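Local atomic coordinates of chlorella virus DNA ligase-adenylate (Chlorella virus, PDB entry 1FVI), a protein that probably joins breaks in duplex DNA as an ATP-dependent ligase, captured here as the covalent enzyme-adenylate. Residues N142-T145 with E146-Y150. The protein carries 1 engineered substitution. Numbering follows the deposited sequence.
Sequences NNIT and ELLQY
The carboxylate of Glu146 meets the backbone and side chain of Asn142 at the start of helix 144-156. The backbone N of Asn142 donates to OE1 of Glu146 (2.9 Å) from above the carboxylate plane, tilted 41° out of it. A water takes the other oxygen: it donates to Glu146 OE2 at 2.6 Å and accepts from Asn142 ND2 at 2.7 Å. The two flat groups it bridges have their planes turned 47° apart. Glutamate suits this place because its side chain is long enough, when extended beyond CG, to reach back along the chain to Asn142, the residue before the N-cap; CG is anti to the carbonyl carbon (chi1 -80°), bringing the acid alongside Asn142. A negative charge here would also be expected to interact favourably with the helix dipole.

Asn143 occupies the N-cap, a common site for asparagine, and its side chain crosses that of Glu146 at about a right angle. The first turn then closes through Leu147 N to Asn143 O (3.0 Å) and Leu148 N to Ile144 O (3.0 Å), the latter almost straight. One turn apart, Ile144 and Leu148 point the same way, with CG2 of Ile144 3.9 Å from CD1 of Leu148, a branched pair suited to an apolar helix face.

That face rests on Ile14, with Phe19 also against Ile144. Leu147, buried and apolar as packing on a sheet requires, reaches Ile141 and Val162, while the large ring of Tyr150 can span strands 139-141, 21-25 and 162-165, so the helix lies against the sheet whose edge strand, 139-141, leads into it through Asn142 and Asn143.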
loop_
_atom_site.group_PDB
_atom_site.type_symbol
_atom_site.label_atom_id
_atom_site.label_comp_id
_atom_site.label_asym_id
_atom_site.label_seq_id
_atom_site.Cartn_x
_atom_site.Cartn_y
_atom_site.Cartn_z
ATOM N N ASN A 142 10.202 -14.566 -5.782
ATOM C CA ASN A 142 10.793 -15.555 -6.670
ATOM C C ASN A 142 9.849 -16.475 -7.399
ATOM O O ASN A 142 10.236 -17.087 -8.398
ATOM C CB ASN A 142 11.791 -16.402 -5.894
ATOM C CG ASN A 142 12.979 -15.607 -5.415
ATOM O OD1 ASN A 142 13.534 -14.779 -6.145
ATOM N ND2 ASN A 142 13.382 -15.855 -4.186
ATOM N N ASN A 143 8.630 -16.613 -6.883
ATOM C CA ASN A 143 7.638 -17.507 -7.487
ATOM C C ASN A 143 6.190 -17.054 -7.226
ATOM O O ASN A 143 5.943 -16.105 -6.460
ATOM C CB ASN A 143 7.857 -18.971 -7.022
ATOM C CG ASN A 143 7.869 -19.122 -5.497
ATOM O OD1 ASN A 143 8.893 -19.466 -4.896
ATOM N ND2 ASN A 143 6.738 -18.853 -4.873
ATOM N N ILE A 144 5.243 -17.730 -7.880
ATOM C CA ILE A 144 3.814 -17.414 -7.751
ATOM C C ILE A 144 3.271 -17.502 -6.310
ATOM O O ILE A 144 2.491 -16.656 -5.884
ATOM C CB ILE A 144 2.979 -18.296 -8.726
ATOM C CG1 ILE A 144 3.265 -17.855 -10.165
ATOM C CG2 ILE A 144 1.478 -18.252 -8.362
ATOM C CD1 ILE A 144 2.631 -18.692 -11.209
ATOM N N THR A 145 3.702 -18.514 -5.568
ATOM C CA THR A 145 3.281 -18.689 -4.184
ATOM C C THR A 145 3.711 -17.474 -3.382
ATOM O O THR A 145 2.934 -16.936 -2.590
ATOM C CB THR A 145 3.940 -19.926 -3.583
ATOM O OG1 THR A 145 3.824 -21.008 -4.513
ATOM C CG2 THR A 145 3.282 -20.306 -2.259
ATOM N N GLU A 146 4.946 -17.035 -3.607
ATOM C CA GLU A 146 5.468 -15.858 -2.930
ATOM C C GLU A 146 4.706 -14.584 -3.302
ATOM O O GLU A 146 4.470 -13.725 -2.441
ATOM C CB GLU A 146 6.960 -15.702 -3.193
ATOM C CG GLU A 146 7.824 -16.607 -2.303
ATOM C CD GLU A 146 9.317 -16.342 -2.439
ATOM O OE1 GLU A 146 9.705 -15.342 -3.066
ATOM O OE2 GLU A 146 10.113 -17.147 -1.925
ATOM N N LEU A 147 4.299 -14.480 -4.569
ATOM C CA LEU A 147 3.531 -13.326 -5.055
ATOM C C LEU A 147 2.165 -13.237 -4.353
ATOM O O LEU A 147 1.780 -12.184 -3.847
ATOM C CB LEU A 147 3.319 -13.413 -6.576
ATOM C CG LEU A 147 3.705 -12.200 -7.439
ATOM C CD1 LEU A 147 2.952 -12.234 -8.760
ATOM C CD2 LEU A 147 3.419 -10.911 -6.719
ATOM N N LEU A 148 1.423 -14.342 -4.352
ATOM C CA LEU A 148 0.121 -14.393 -3.684
ATOM C C LEU A 148 0.216 -14.151 -2.161
ATOM O O LEU A 148 -0.610 -13.431 -1.592
ATOM C CB LEU A 148 -0.538 -15.735 -3.974
ATOM C CG LEU A 148 -0.888 -15.814 -5.454
ATOM C CD1 LEU A 148 -1.232 -17.223 -5.828
ATOM C CD2 LEU A 148 -2.019 -14.853 -5.759
ATOM N N GLN A 149 1.214 -14.751 -1.507
ATOM C CA GLN A 149 1.398 -14.554 -0.072
ATOM C C GLN A 149 1.641 -13.072 0.161
ATOM O O GLN A 149 1.163 -12.501 1.146
ATOM C CB GLN A 149 2.579 -15.368 0.456
ATOM C CG GLN A 149 2.427 -16.876 0.262
ATOM C CD GLN A 149 3.603 -17.684 0.809
ATOM O OE1 GLN A 149 3.489 -18.322 1.853
ATOM N NE2 GLN A 149 4.725 -17.677 0.094
ATOM N N TYR A 150 2.351 -12.446 -0.781
ATOM C CA TYR A 150 2.647 -11.023 -0.695
ATOM C C TYR A 150 1.378 -10.154 -0.791
ATOM O O TYR A 150 1.231 -9.173 -0.037
ATOM C CB TYR A 150 3.674 -10.626 -1.766
ATOM C CG TYR A 150 4.111 -9.196 -1.626
ATOM C CD1 TYR A 150 4.862 -8.790 -0.517
ATOM C CD2 TYR A 150 3.723 -8.229 -2.557
ATOM C CE1 TYR A 150 5.206 -7.465 -0.334
ATOM C CE2 TYR A 150 4.068 -6.887 -2.379
ATOM C CZ TYR A 150 4.803 -6.520 -1.260
ATOM O OH TYR A 150 5.089 -5.211 -1.005
HETATM O O HOH W 1 12.591 -17.778 -2.458
#